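Local coordinates for protein potential RNA-dependent RNA polymerase (Human picobirnavirus, PDB 5I62) that polymerises RNA on an RNA template from ribonucleoside triphosphates, and is inferred to serve both transcription and genome replication of a double-stranded RNA virus, at residues 62-67 with 402-407; 244-249 with 351-356; 254-259 with 389-394; 360-365 with 396-401. All coordinates share one frame; numbering follows the deposited sequence.

Interaction 1. Residues 62-67 with 402-407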
loop_
_atom_site.group_PDB
_atom_site.type_symbol
_atom_site.label_atom_id
_atom_site.label_comp_id
_atom_site.label_asym_id
_atom_site.label_seq_id
_atom_site.Cartn_x
_atom_site.Cartn_y
_atom_site.Cartn_z
ATOM N N TRP A 62 -22.605 1.506 19.428
ATOM C CA TRP A 62 -21.276 1.780 18.876
ATOM C C TRP A 62 -21.261 3.079 18.088
ATOM O O TRP A 62 -21.003 3.087 16.885
ATOM C CB TRP A 62 -20.803 0.616 18.016
ATOM C CG TRP A 62 -20.810 -0.701 18.716
ATOM C CD1 TRP A 62 -21.611 -1.767 18.440
ATOM C CD2 TRP A 62 -19.985 -1.095 19.825
ATOM N NE1 TRP A 62 -21.333 -2.801 19.294
ATOM C CE2 TRP A 62 -20.341 -2.416 20.156
ATOM C CE3 TRP A 62 -18.981 -0.460 20.564
ATOM C CZ2 TRP A 62 -19.729 -3.117 21.191
ATOM C CZ3 TRP A 62 -18.373 -1.156 21.595
ATOM C CH2 TRP A 62 -18.751 -2.472 21.898
ATOM N N PRO A 63 -21.502 4.213 18.753
ATOM C CA PRO A 63 -21.563 5.486 18.022
ATOM C C PRO A 63 -20.258 5.883 17.343
ATOM O O PRO A 63 -20.313 6.554 16.307
ATOM C CB PRO A 63 -21.955 6.498 19.107
ATOM C CG PRO A 63 -21.436 5.910 20.363
ATOM C CD PRO A 63 -21.596 4.410 20.212
ATOM N N THR A 64 -19.089 5.519 17.887
ATOM C CA THR A 64 -17.866 5.841 17.164
ATOM C C THR A 64 -17.674 4.935 15.946
ATOM O O THR A 64 -16.974 5.331 15.009
ATOM C CB THR A 64 -16.624 5.787 18.078
ATOM O OG1 THR A 64 -16.322 4.434 18.443
ATOM C CG2 THR A 64 -16.846 6.626 19.339
ATOM N N LEU A 65 -18.272 3.738 15.935
ATOM C CA LEU A 65 -18.271 2.934 14.711
ATOM C C LEU A 65 -19.132 3.590 13.641
ATOM O O LEU A 65 -18.784 3.573 12.452
ATOM C CB LEU A 65 -18.757 1.510 14.987
ATOM C CG LEU A 65 -18.816 0.595 13.747
ATOM C CD1 LEU A 65 -17.465 0.512 13.032
ATOM C CD2 LEU A 65 -19.296 -0.789 14.101
ATOM N N MET A 66 -20.260 4.182 14.052
ATOM C CA MET A 66 -21.099 4.927 13.119
ATOM C C MET A 66 -20.363 6.145 12.570
ATOM O O MET A 66 -20.467 6.451 11.376
ATOM C CB MET A 66 -22.406 5.340 13.798
ATOM C CG MET A 66 -23.431 6.034 12.885
ATOM S SD MET A 66 -23.969 5.038 11.460
ATOM C CE MET A 66 -24.367 3.520 12.252
ATOM N N GLU A 67 -19.615 6.853 13.424
ATOM C CA GLU A 67 -18.812 7.978 12.942
ATOM C C GLU A 67 -17.791 7.525 11.914
ATOM O O GLU A 67 -17.560 8.212 10.916
ATOM C CB GLU A 67 -18.079 8.662 14.089
ATOM C CG GLU A 67 -18.948 9.411 15.047
ATOM C CD GLU A 67 -18.359 9.397 16.457
ATOM O OE1 GLU A 67 -19.137 9.306 17.437
ATOM O OE2 GLU A 67 -17.109 9.436 16.580
ATOM N N TRP A 402 -11.681 -0.080 12.225
ATOM C CA TRP A 402 -12.023 0.478 13.529
ATOM C C TRP A 402 -11.846 -0.592 14.595
ATOM O O TRP A 402 -12.191 -1.755 14.385
ATOM C CB TRP A 402 -13.463 0.971 13.492
ATOM C CG TRP A 402 -14.118 1.410 14.764
ATOM C CD1 TRP A 402 -14.197 2.680 15.238
ATOM C CD2 TRP A 402 -14.876 0.593 15.671
ATOM N NE1 TRP A 402 -14.936 2.708 16.394
ATOM C CE2 TRP A 402 -15.359 1.439 16.683
ATOM C CE3 TRP A 402 -15.178 -0.772 15.724
ATOM C CZ2 TRP A 402 -16.130 0.970 17.746
ATOM C CZ3 TRP A 402 -15.940 -1.241 16.782
ATOM C CH2 TRP A 402 -16.418 -0.364 17.771
ATOM N N HIS A 403 -11.269 -0.202 15.723
ATOM C CA HIS A 403 -11.137 -1.080 16.878
ATOM C C HIS A 403 -11.622 -0.333 18.112
ATOM O O HIS A 403 -11.494 0.885 18.204
ATOM C CB HIS A 403 -9.693 -1.531 17.118
ATOM C CG HIS A 403 -8.983 -2.060 15.909
ATOM N ND1 HIS A 403 -8.685 -3.396 15.755
ATOM C CD2 HIS A 403 -8.453 -1.433 14.834
ATOM C CE1 HIS A 403 -8.022 -3.573 14.626
ATOM N NE2 HIS A 403 -7.880 -2.399 14.040
ATOM N N HIS A 404 -12.155 -1.080 19.071
ATOM C CA HIS A 404 -12.659 -0.485 20.292
ATOM C C HIS A 404 -12.334 -1.396 21.462
ATOM O O HIS A 404 -12.506 -2.616 21.368
ATOM C CB HIS A 404 -14.166 -0.251 20.199
ATOM C CG HIS A 404 -14.700 0.663 21.251
ATOM N ND1 HIS A 404 -14.761 0.304 22.577
ATOM C CD2 HIS A 404 -15.210 1.915 21.174
ATOM C CE1 HIS A 404 -15.276 1.299 23.277
ATOM N NE2 HIS A 404 -15.559 2.288 22.449
ATOM N N THR A 405 -11.872 -0.798 22.563
ATOM C CA THR A 405 -11.451 -1.604 23.705
ATOM C C THR A 405 -12.593 -2.471 24.238
ATOM O O THR A 405 -12.349 -3.557 24.778
ATOM C CB THR A 405 -10.861 -0.710 24.807
ATOM O OG1 THR A 405 -10.225 -1.531 25.789
ATOM C CG2 THR A 405 -11.939 0.173 25.478
ATOM N N ASP A 406 -13.848 -2.035 24.062
ATOM C CA ASP A 406 -15.009 -2.812 24.492
ATOM C C ASP A 406 -15.550 -3.754 23.417
ATOM O O ASP A 406 -16.528 -4.465 23.676
ATOM C CB ASP A 406 -16.129 -1.880 24.957
ATOM C CG ASP A 406 -15.721 -1.031 26.145
ATOM O OD1 ASP A 406 -14.924 -1.527 26.972
ATOM O OD2 ASP A 406 -16.192 0.116 26.262
ATOM N N TYR A 407 -14.956 -3.777 22.228
ATOM C CA TYR A 407 -15.435 -4.609 21.122
ATOM C C TYR A 407 -14.417 -5.723 20.904
ATOM O O TYR A 407 -13.499 -5.595 20.094
ATOM C CB TYR A 407 -15.635 -3.791 19.858
ATOM C CG TYR A 407 -16.383 -4.549 18.778
ATOM C CD1 TYR A 407 -15.711 -5.368 17.880
ATOM C CD2 TYR A 407 -17.763 -4.447 18.668
ATOM C CE1 TYR A 407 -16.401 -6.075 16.887
ATOM C CE2 TYR A 407 -18.462 -5.140 17.688
ATOM C CZ TYR A 407 -17.775 -5.954 16.804
ATOM O OH TYR A 407 -18.470 -6.635 15.837
#

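Interaction 2. Residues 244-249 with 351-356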
loop_
_atom_site.group_PDB
_atom_site.type_symbol
_atom_site.label_atom_id
_atom_site.label_comp_id
_atom_site.label_asym_id
_atom_site.label_seq_id
_atom_site.Cartn_x
_atom_site.Cartn_y
_atom_site.Cartn_z
ATOM N N ILE A 244 -3.122 -4.478 18.596
ATOM C CA ILE A 244 -4.059 -3.430 19.026
ATOM C C ILE A 244 -4.577 -3.738 20.428
ATOM O O ILE A 244 -4.631 -2.863 21.305
ATOM C CB ILE A 244 -5.241 -3.297 18.046
ATOM C CG1 ILE A 244 -4.792 -2.850 16.647
ATOM C CG2 ILE A 244 -6.295 -2.335 18.618
ATOM C CD1 ILE A 244 -4.203 -1.474 16.609
ATOM N N THR A 245 -4.998 -4.988 20.641
ATOM C CA THR A 245 -5.504 -5.420 21.942
ATOM C C THR A 245 -4.470 -5.179 23.044
ATOM O O THR A 245 -4.792 -4.628 24.102
ATOM C CB THR A 245 -5.897 -6.903 21.889
ATOM O OG1 THR A 245 -6.760 -7.163 20.768
ATOM C CG2 THR A 245 -6.611 -7.314 23.181
ATOM N N LYS A 246 -3.223 -5.585 22.805
ATOM C CA LYS A 246 -2.169 -5.403 23.804
ATOM C C LYS A 246 -1.906 -3.930 24.072
ATOM O O LYS A 246 -1.623 -3.546 25.215
ATOM C CB LYS A 246 -0.889 -6.111 23.352
ATOM C CG LYS A 246 -1.004 -7.637 23.361
ATOM C CD LYS A 246 -1.557 -8.078 24.730
ATOM C CE LYS A 246 -2.142 -9.485 24.707
ATOM N NZ LYS A 246 -1.108 -10.551 24.539
ATOM N N MET A 247 -2.022 -3.090 23.037
ATOM C CA MET A 247 -1.839 -1.653 23.209
ATOM C C MET A 247 -2.885 -1.085 24.163
ATOM O O MET A 247 -2.565 -0.284 25.058
ATOM C CB MET A 247 -1.894 -0.965 21.839
ATOM C CG MET A 247 -1.651 0.549 21.891
ATOM S SD MET A 247 -2.065 1.334 20.306
ATOM C CE MET A 247 -3.847 1.105 20.329
ATOM N N PHE A 248 -4.139 -1.515 24.012
ATOM C CA PHE A 248 -5.170 -1.077 24.943
ATOM C C PHE A 248 -4.948 -1.651 26.341
ATOM O O PHE A 248 -5.192 -0.964 27.343
ATOM C CB PHE A 248 -6.550 -1.448 24.416
ATOM C CG PHE A 248 -7.080 -0.475 23.407
ATOM C CD1 PHE A 248 -7.354 0.833 23.776
ATOM C CD2 PHE A 248 -7.278 -0.850 22.095
ATOM C CE1 PHE A 248 -7.834 1.751 22.849
ATOM C CE2 PHE A 248 -7.769 0.060 21.162
ATOM C CZ PHE A 248 -8.030 1.361 21.538
ATOM N N ASP A 249 -4.490 -2.905 26.424
ATOM C CA ASP A 249 -4.236 -3.543 27.718
ATOM C C ASP A 249 -3.107 -2.870 28.492
ATOM O O ASP A 249 -3.101 -2.900 29.734
ATOM C CB ASP A 249 -3.883 -5.021 27.525
ATOM C CG ASP A 249 -5.053 -5.855 27.030
ATOM O OD1 ASP A 249 -6.217 -5.407 27.160
ATOM O OD2 ASP A 249 -4.795 -6.976 26.526
ATOM N N ASN A 351 5.287 2.850 23.875
ATOM C CA ASN A 351 4.639 1.573 24.145
ATOM C C ASN A 351 4.914 0.668 22.951
ATOM O O ASN A 351 4.510 1.003 21.835
ATOM C CB ASN A 351 3.147 1.772 24.350
ATOM C CG ASN A 351 2.425 0.495 24.758
ATOM O OD1 ASN A 351 2.641 -0.581 24.181
ATOM N ND2 ASN A 351 1.562 0.612 25.766
ATOM N N PRO A 352 5.604 -0.462 23.126
ATOM C CA PRO A 352 6.036 -1.261 21.964
ATOM C C PRO A 352 4.890 -1.927 21.221
ATOM O O PRO A 352 5.103 -2.419 20.103
ATOM C CB PRO A 352 6.981 -2.302 22.581
ATOM C CG PRO A 352 6.462 -2.460 24.008
ATOM C CD PRO A 352 6.026 -1.064 24.409
ATOM N N ASN A 353 3.687 -1.945 21.794
ATOM C CA ASN A 353 2.523 -2.432 21.067
ATOM C C ASN A 353 1.940 -1.398 20.107
ATOM O O ASN A 353 0.960 -1.707 19.415
ATOM C CB ASN A 353 1.466 -2.911 22.054
ATOM C CG ASN A 353 1.995 -4.004 22.969
ATOM O OD1 ASN A 353 2.341 -5.090 22.500
ATOM N ND2 ASN A 353 2.070 -3.722 24.261
ATOM N N SER A 354 2.498 -0.184 20.072
ATOM C CA SER A 354 2.237 0.730 18.968
ATOM C C SER A 354 2.624 0.044 17.655
ATOM O O SER A 354 3.451 -0.870 17.623
ATOM C CB SER A 354 3.025 2.034 19.139
ATOM O OG SER A 354 2.737 2.636 20.403
ATOM N N GLN A 355 2.017 0.495 16.553
ATOM C CA GLN A 355 2.213 -0.150 15.259
ATOM C C GLN A 355 2.353 0.900 14.165
ATOM O O GLN A 355 1.815 2.007 14.274
ATOM C CB GLN A 355 1.031 -1.066 14.886
ATOM C CG GLN A 355 0.784 -2.211 15.808
ATOM C CD GLN A 355 -0.342 -3.089 15.300
ATOM O OE1 GLN A 355 -1.404 -3.182 15.916
ATOM N NE2 GLN A 355 -0.118 -3.717 14.153
ATOM N N CYS A 356 3.050 0.528 13.091
ATOM C CA CYS A 356 3.065 1.358 11.897
ATOM C C CYS A 356 3.277 0.493 10.659
ATOM O O CYS A 356 3.852 -0.595 10.720
ATOM C CB CYS A 356 4.140 2.455 11.955
ATOM S SG CYS A 356 5.796 1.884 12.351
#

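Interaction 3. Residues 254-259 with 389-394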
loop_
_atom_site.group_PDB
_atom_site.type_symbol
_atom_site.label_atom_id
_atom_site.label_comp_id
_atom_site.label_asym_id
_atom_site.label_seq_id
_atom_site.Cartn_x
_atom_site.Cartn_y
_atom_site.Cartn_z
ATOM N N ARG A 254 -4.639 7.202 31.748
ATOM C CA ARG A 254 -4.939 8.590 31.438
ATOM C C ARG A 254 -4.629 8.955 29.987
ATOM O O ARG A 254 -4.997 10.050 29.551
ATOM C CB ARG A 254 -4.159 9.521 32.366
ATOM C CG ARG A 254 -4.383 9.264 33.864
ATOM C CD ARG A 254 -5.836 9.504 34.255
ATOM N NE ARG A 254 -6.024 9.598 35.706
ATOM C CZ ARG A 254 -5.382 10.439 36.517
ATOM N NH1 ARG A 254 -4.489 11.313 36.037
ATOM N NH2 ARG A 254 -5.655 10.426 37.822
ATOM N N ASP A 255 -3.964 8.078 29.238
ATOM C CA ASP A 255 -3.423 8.466 27.943
ATOM C C ASP A 255 -4.396 8.169 26.815
ATOM O O ASP A 255 -5.247 7.286 26.914
ATOM C CB ASP A 255 -2.103 7.760 27.655
ATOM C CG ASP A 255 -0.975 8.265 28.517
ATOM O OD1 ASP A 255 -0.796 9.508 28.594
ATOM O OD2 ASP A 255 -0.272 7.421 29.112
ATOM N N VAL A 256 -4.243 8.922 25.723
ATOM C CA VAL A 256 -4.983 8.658 24.507
ATOM C C VAL A 256 -4.153 7.727 23.635
ATOM O O VAL A 256 -2.945 7.559 23.822
ATOM C CB VAL A 256 -5.331 9.948 23.736
ATOM C CG1 VAL A 256 -6.262 10.841 24.561
ATOM C CG2 VAL A 256 -4.060 10.688 23.353
ATOM N N VAL A 257 -4.819 7.118 22.667
ATOM C CA VAL A 257 -4.159 6.507 21.519
ATOM C C VAL A 257 -4.222 7.515 20.386
ATOM O O VAL A 257 -5.253 8.166 20.197
ATOM C CB VAL A 257 -4.848 5.187 21.137
ATOM C CG1 VAL A 257 -4.243 4.600 19.872
ATOM C CG2 VAL A 257 -4.753 4.217 22.292
ATOM N N VAL A 258 -3.122 7.678 19.658
ATOM C CA VAL A 258 -3.063 8.599 18.532
ATOM C C VAL A 258 -2.960 7.798 17.243
ATOM O O VAL A 258 -2.061 6.962 17.092
ATOM C CB VAL A 258 -1.885 9.580 18.653
ATOM C CG1 VAL A 258 -1.814 10.469 17.405
ATOM C CG2 VAL A 258 -2.005 10.418 19.913
ATOM N N CYS A 259 -3.868 8.056 16.313
ATOM C CA CYS A 259 -3.826 7.471 14.975
ATOM C C CYS A 259 -3.340 8.559 14.029
ATOM O O CYS A 259 -4.038 9.559 13.818
ATOM C CB CYS A 259 -5.193 6.956 14.553
ATOM S SG CYS A 259 -5.972 5.892 15.777
ATOM N N GLN A 389 -5.363 13.820 12.083
ATOM C CA GLN A 389 -4.976 12.932 13.158
ATOM C C GLN A 389 -6.237 12.573 13.934
ATOM O O GLN A 389 -7.215 13.325 13.940
ATOM C CB GLN A 389 -3.941 13.600 14.062
ATOM C CG GLN A 389 -2.842 14.376 13.318
ATOM C CD GLN A 389 -2.106 13.555 12.268
ATOM O OE1 GLN A 389 -1.542 12.500 12.567
ATOM N NE2 GLN A 389 -2.070 14.064 11.036
ATOM N N TYR A 390 -6.231 11.406 14.561
ATOM C CA TYR A 390 -7.370 10.971 15.355
ATOM C C TYR A 390 -6.886 10.503 16.721
ATOM O O TYR A 390 -5.849 9.847 16.832
ATOM C CB TYR A 390 -8.166 9.847 14.657
ATOM C CG TYR A 390 -9.322 9.347 15.502
ATOM C CD1 TYR A 390 -10.514 10.069 15.588
ATOM C CD2 TYR A 390 -9.211 8.177 16.242
ATOM C CE1 TYR A 390 -11.572 9.622 16.376
ATOM C CE2 TYR A 390 -10.257 7.718 17.024
ATOM C CZ TYR A 390 -11.436 8.439 17.089
ATOM O OH TYR A 390 -12.473 7.973 17.873
ATOM N N VAL A 391 -7.652 10.850 17.754
ATOM C CA VAL A 391 -7.268 10.656 19.146
ATOM C C VAL A 391 -8.465 10.110 19.916
ATOM O O VAL A 391 -9.589 10.586 19.745
ATOM C CB VAL A 391 -6.762 11.989 19.744
ATOM C CG1 VAL A 391 -6.681 11.916 21.200
ATOM C CG2 VAL A 391 -5.402 12.353 19.186
ATOM N N SER A 392 -8.227 9.111 20.761
ATOM C CA SER A 392 -9.271 8.561 21.617
ATOM C C SER A 392 -8.610 7.744 22.720
ATOM O O SER A 392 -7.515 7.211 22.534
ATOM C CB SER A 392 -10.257 7.700 20.802
ATOM O OG SER A 392 -11.148 6.934 21.608
ATOM N N LYS A 393 -9.283 7.645 23.869
ATOM C CA LYS A 393 -8.834 6.715 24.904
ATOM C C LYS A 393 -9.399 5.313 24.742
ATOM O O LYS A 393 -8.842 4.375 25.317
ATOM C CB LYS A 393 -9.195 7.216 26.308
ATOM C CG LYS A 393 -8.533 8.521 26.693
ATOM C CD LYS A 393 -8.789 8.877 28.149
ATOM C CE LYS A 393 -8.311 10.299 28.420
ATOM N NZ LYS A 393 -8.494 10.700 29.841
ATOM N N GLN A 394 -10.494 5.142 23.992
ATOM C CA GLN A 394 -11.186 3.857 23.928
ATOM C C GLN A 394 -11.222 3.217 22.548
ATOM O O GLN A 394 -11.577 2.036 22.451
ATOM C CB GLN A 394 -12.639 3.975 24.418
ATOM C CG GLN A 394 -12.846 4.656 25.778
ATOM C CD GLN A 394 -12.868 6.174 25.670
ATOM O OE1 GLN A 394 -12.896 6.744 24.559
ATOM N NE2 GLN A 394 -12.859 6.848 26.827
#

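Interaction 4. Residues 360-365 with 396-401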
loop_
_atom_site.group_PDB
_atom_site.type_symbol
_atom_site.label_atom_id
_atom_site.label_comp_id
_atom_site.label_asym_id
_atom_site.label_seq_id
_atom_site.Cartn_x
_atom_site.Cartn_y
_atom_site.Cartn_z
ATOM N N ASP A 360 0.986 4.711 7.696
ATOM C CA ASP A 360 -0.096 4.515 8.652
ATOM C C ASP A 360 0.474 4.148 10.016
ATOM O O ASP A 360 1.346 3.290 10.098
ATOM C CB ASP A 360 -1.047 3.411 8.192
ATOM C CG ASP A 360 -2.486 3.776 8.402
ATOM O OD1 ASP A 360 -2.941 3.854 9.568
ATOM O OD2 ASP A 360 -3.155 4.015 7.374
ATOM N N GLY A 361 -0.037 4.769 11.071
ATOM C CA GLY A 361 0.484 4.508 12.404
ATOM C C GLY A 361 -0.570 4.631 13.482
ATOM O O GLY A 361 -1.556 5.367 13.343
ATOM N N VAL A 362 -0.343 3.917 14.580
ATOM C CA VAL A 362 -1.165 4.051 15.770
ATOM C C VAL A 362 -0.244 3.833 16.961
ATOM O O VAL A 362 0.565 2.901 16.956
ATOM C CB VAL A 362 -2.366 3.077 15.747
ATOM C CG1 VAL A 362 -1.914 1.619 15.655
ATOM C CG2 VAL A 362 -3.239 3.273 16.950
ATOM N N LEU A 363 -0.292 4.732 17.939
ATOM C CA LEU A 363 0.736 4.691 18.973
ATOM C C LEU A 363 0.240 5.305 20.274
ATOM O O LEU A 363 -0.719 6.076 20.305
ATOM C CB LEU A 363 2.024 5.399 18.515
ATOM C CG LEU A 363 2.050 6.936 18.552
ATOM C CD1 LEU A 363 3.490 7.444 18.540
ATOM C CD2 LEU A 363 1.301 7.520 17.353
ATOM N N THR A 364 0.943 4.973 21.349
ATOM C CA THR A 364 0.693 5.630 22.623
ATOM C C THR A 364 1.985 5.642 23.429
ATOM O O THR A 364 2.865 4.801 23.233
ATOM C CB THR A 364 -0.454 4.947 23.398
ATOM O OG1 THR A 364 -0.840 5.754 24.521
ATOM C CG2 THR A 364 -0.028 3.573 23.886
ATOM N N TYR A 365 2.112 6.650 24.287
ATOM C CA TYR A 365 3.152 6.717 25.301
ATOM C C TYR A 365 2.696 7.703 26.368
ATOM O O TYR A 365 1.760 8.469 26.139
ATOM C CB TYR A 365 4.513 7.119 24.695
ATOM C CG TYR A 365 4.539 8.476 24.012
ATOM C CD1 TYR A 365 4.637 9.662 24.748
ATOM C CD2 TYR A 365 4.512 8.571 22.622
ATOM C CE1 TYR A 365 4.674 10.898 24.113
ATOM C CE2 TYR A 365 4.552 9.794 21.977
ATOM C CZ TYR A 365 4.630 10.956 22.726
ATOM O OH TYR A 365 4.665 12.174 22.081
ATOM N N CYS A 396 -9.689 3.287 18.103
ATOM C CA CYS A 396 -8.683 3.756 17.162
ATOM C C CYS A 396 -9.054 3.275 15.769
ATOM O O CYS A 396 -9.896 2.394 15.598
ATOM C CB CYS A 396 -7.275 3.272 17.551
ATOM S SG CYS A 396 -7.093 1.468 17.524
ATOM N N THR A 397 -8.430 3.886 14.778
ATOM C CA THR A 397 -8.537 3.418 13.406
ATOM C C THR A 397 -7.131 3.184 12.900
ATOM O O THR A 397 -6.232 3.986 13.165
ATOM C CB THR A 397 -9.281 4.418 12.510
ATOM O OG1 THR A 397 -8.610 5.683 12.570
ATOM C CG2 THR A 397 -10.716 4.602 12.987
ATOM N N TYR A 398 -6.938 2.075 12.201
ATOM C CA TYR A 398 -5.632 1.687 11.695
ATOM C C TYR A 398 -5.889 0.815 10.481
ATOM O O TYR A 398 -6.688 -0.118 10.569
ATOM C CB TYR A 398 -4.827 0.927 12.761
ATOM C CG TYR A 398 -3.449 0.491 12.331
ATOM C CD1 TYR A 398 -2.541 1.402 11.801
ATOM C CD2 TYR A 398 -3.050 -0.839 12.449
ATOM C CE1 TYR A 398 -1.274 1.002 11.411
ATOM C CE2 TYR A 398 -1.777 -1.246 12.061
ATOM C CZ TYR A 398 -0.896 -0.317 11.538
ATOM O OH TYR A 398 0.374 -0.711 11.156
ATOM N N LEU A 399 -5.256 1.159 9.356
ATOM C CA LEU A 399 -5.419 0.444 8.080
ATOM C C LEU A 399 -6.884 0.400 7.656
ATOM O O LEU A 399 -7.363 -0.605 7.134
ATOM C CB LEU A 399 -4.833 -0.968 8.152
ATOM C CG LEU A 399 -3.364 -1.043 8.584
ATOM C CD1 LEU A 399 -2.876 -2.497 8.583
ATOM C CD2 LEU A 399 -2.472 -0.162 7.702
ATOM N N ARG A 400 -7.596 1.503 7.903
ATOM C CA ARG A 400 -9.017 1.652 7.585
ATOM C C ARG A 400 -9.897 0.614 8.285
ATOM O O ARG A 400 -10.977 0.268 7.792
ATOM C CB ARG A 400 -9.255 1.632 6.073
ATOM C CG ARG A 400 -8.700 2.875 5.370
ATOM C CD ARG A 400 -9.056 2.869 3.887
ATOM N NE ARG A 400 -8.028 3.487 3.045
ATOM C CZ ARG A 400 -7.805 4.797 2.971
ATOM N NH1 ARG A 400 -8.532 5.647 3.695
ATOM N NH2 ARG A 400 -6.847 5.260 2.173
ATOM N N ARG A 401 -9.467 0.143 9.460
ATOM C CA ARG A 401 -10.303 -0.675 10.329
ATOM C C ARG A 401 -10.474 0.017 11.677
ATOM O O ARG A 401 -9.520 0.585 12.219
ATOM C CB ARG A 401 -9.707 -2.058 10.585
ATOM C CG ARG A 401 -10.033 -3.103 9.552
ATOM C CD ARG A 401 -9.013 -3.055 8.483
ATOM N NE ARG A 401 -9.133 -4.152 7.520
ATOM C CZ ARG A 401 -8.560 -4.106 6.326
ATOM N NH1 ARG A 401 -7.882 -3.015 5.984
ATOM N NH2 ARG A 401 -8.674 -5.125 5.475
#

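Interaction 1. Residues 62-67 with 402-407
Trp402 is gripped on two sides by the start of helix 63-73. At its edge, NE1 points in the plane of the indole at Thr64 OG1, 3.0 Å away, giving a hydrogen bond with an N-H...O angle of 148°; the same OG1 is also bonded to Asp395. Over a face lies Leu65, with CB above the centre of the six-membered ring and CD1 3.7 Å from Trp402 CD2. This is the tight, buried part of the contact. The indole belongs to strand 401-404, the second strand of the hairpin that follows the palm sheet, consistent with motif E of viral RNA polymerases, and the helix here runs nearly antiparallel to it. Trp62, in the N-cap position, leads out of this core. Its six-membered ring takes the edge of Trp402 in an offset edge-to-face pair, CE3 lying 3.8 Å from Trp402 CH2. Tyr407 also comes edge-on, planes at 78°, with CD2 over the rim of the Trp62 face, 3.5 Å from CZ2. Trp62 in turn presents its own edge to the face of His404, CZ3 4.0 Å from ND1. That imidazole is fixed by Asp406 N, which donates to His404 ND1 in the ring plane at 2.9 Å. Toward solvent the packing thins: exposed Asp406 meets the Trp62 rim with its backbone O, 3.5 Å from CH2, and more loosely with CB.

Interaction 2. Residues 244-249 with 351-356
Met247, on helix 237-250, and Asn353, in the type I turn from Asn351 to Ser354, bring their CA atoms within 4.9 Å of each other, so the turn sits directly against the helix backbone. Asn353 does most of the touching. Its CB lies 3.6 Å from Met247 N and 3.9 Å from Met247 CB. Its chi1 of -58° sets CG anti to the carbonyl carbon, 3.6 Å from Lys246 CB, and Asn353 OD1 lies 3.5 Å from the same Lys246 CB. Beyond that point the lysine chain bends at chi2 and carries its amine away. The turn is stiffened from inside. Asn351 OD1 accepts from Asn353 N at 2.9 Å in the plane of the amide, an Asx turn, while Asn351 O takes two donors, Ser354 N and Ser354 OG. The other end of the Asn351 amide, ND2, donates to Thr250 and so ties the turn to the last residue of the helix. Farther along, the CD1 end of Ile244 packs crosswise on the side chain of Gln355 of strand 355-357. This strand leads into the Gly-Asp-Asp turn of motif C in the polymerase palm. Helix 237-250 lies against the sheet, with Ile244 and Met247 resting on Val362 of strand 360-363, while Arg336 of helix 327-345 bonds the carbonyls of Pro352 and Ser354.

Interaction 3. Residues 254-259 with 389-394
Val257 and Ser392 form an antiparallel hydrogen-bonded pair, Val257 N reaching Ser392 O at 2.7 Å and Ser392 N returning to Val257 O at a longer 3.2 Å. Two residues on, Cys259 and Tyr390 repeat the exchange, with Cys259 N 2.7 Å from Tyr390 O and the bond almost straight at 175°. Between them Val258 and Val391 lie side by side on the other face of the sheet. Val391 CG1 also presses tightly on Val256 CB, at 3.5 Å. Lys393 extends the contact beyond the paired residues: its CB starts beside Asp255 O, CG comes to 3.5 Å from that oxygen while packing 3.9 Å from Val256 CG1, and CD still skirts the same oxygen. Extended beyond CG, the chain then lays CE 3.5 Å from Arg254 O, with NZ at 3.6 Å from the same oxygen. Strand 257-261 leads into what the sequence suggests is palm motif A, and Gln389 OE1 accepts a hydrogen bond from Asp261 N at its far end. Main-chain bonds and valine packing thus carry the pairing, with charge playing a peripheral part: the lysine's methylenes lie along two carbonyls, while its amine, near Arg254 O, forms no salt bridge across the contact.

Interaction 4. Residues 360-365 with 396-401
Tyr398 holds CG anti to its backbone N (chi1 -180°), and Val362, at chi1 59°, sets CG1 between its own N and carbonyl carbon; these bring CG1 up to Tyr398 CG, and chi2 turns the ring face to the methyl. CG1 is 3.8 Å from Tyr398 CG, a CH-pi contact shifted toward the rim of the face. The opposite face is covered by Leu399 CG, above the ring centre, so valine and leucine clamp the tyrosine. Val362's other methyl, CG2, reaches Cys396 CB at 4.1 Å. Strand 360-363 is the second strand of the motif C hairpin, and Asp360 closes its Gly-Asp-Asp signature; the partner strand 395-398 opens the hairpin consistent with motif E. The two belong to different sheets, their short-segment axes come no closer than 7.1 Å, and no hydrogen bond joins the segments. A type I' turn from Tyr398 to Arg401 reverses the chain within the second hairpin, with Tyr398 N 3.0 Å from Arg401 O and the return bond equally long. It is braced by a hydrogen bond from Arg401 NH1 to Leu399 O, 2.7 Å and in the guanidinium plane. Near the turn Asp360 leans on Tyr398 and Leu399: OD1 stands 3.3 Å from Tyr398 CD1, the carboxylate turned 72° from the ring, and CB meets Leu399 CD2 at 3.9 Å. Val240 of helix 237-250 and Leu357 of strand 355-357 also touch the tyrosine.

In the fold
From the N terminus, residues 62-67 open interaction 1, the widest loop, which closes only at 402-407; the other three nest inside it. Helix 237-250 starts interaction 2, closed at 351-356. Before it closes, strand 257-261 opens interaction 3, which ends at 389-394, so the two cross. Interaction 4 runs from 360-365 to 396-401, following interaction 2 in series and crossing interaction 3. Strand 257-261 pairs with 390-392 on one side and 360-363 on the other, making interactions 2, 3 and 4 share the palm sheet. Strand 395-398 then pairs with 401-404, His403 N bonding Cys396 O, and this second hairpin joins the palm to helix 63-73 in the N-terminal part of the chain.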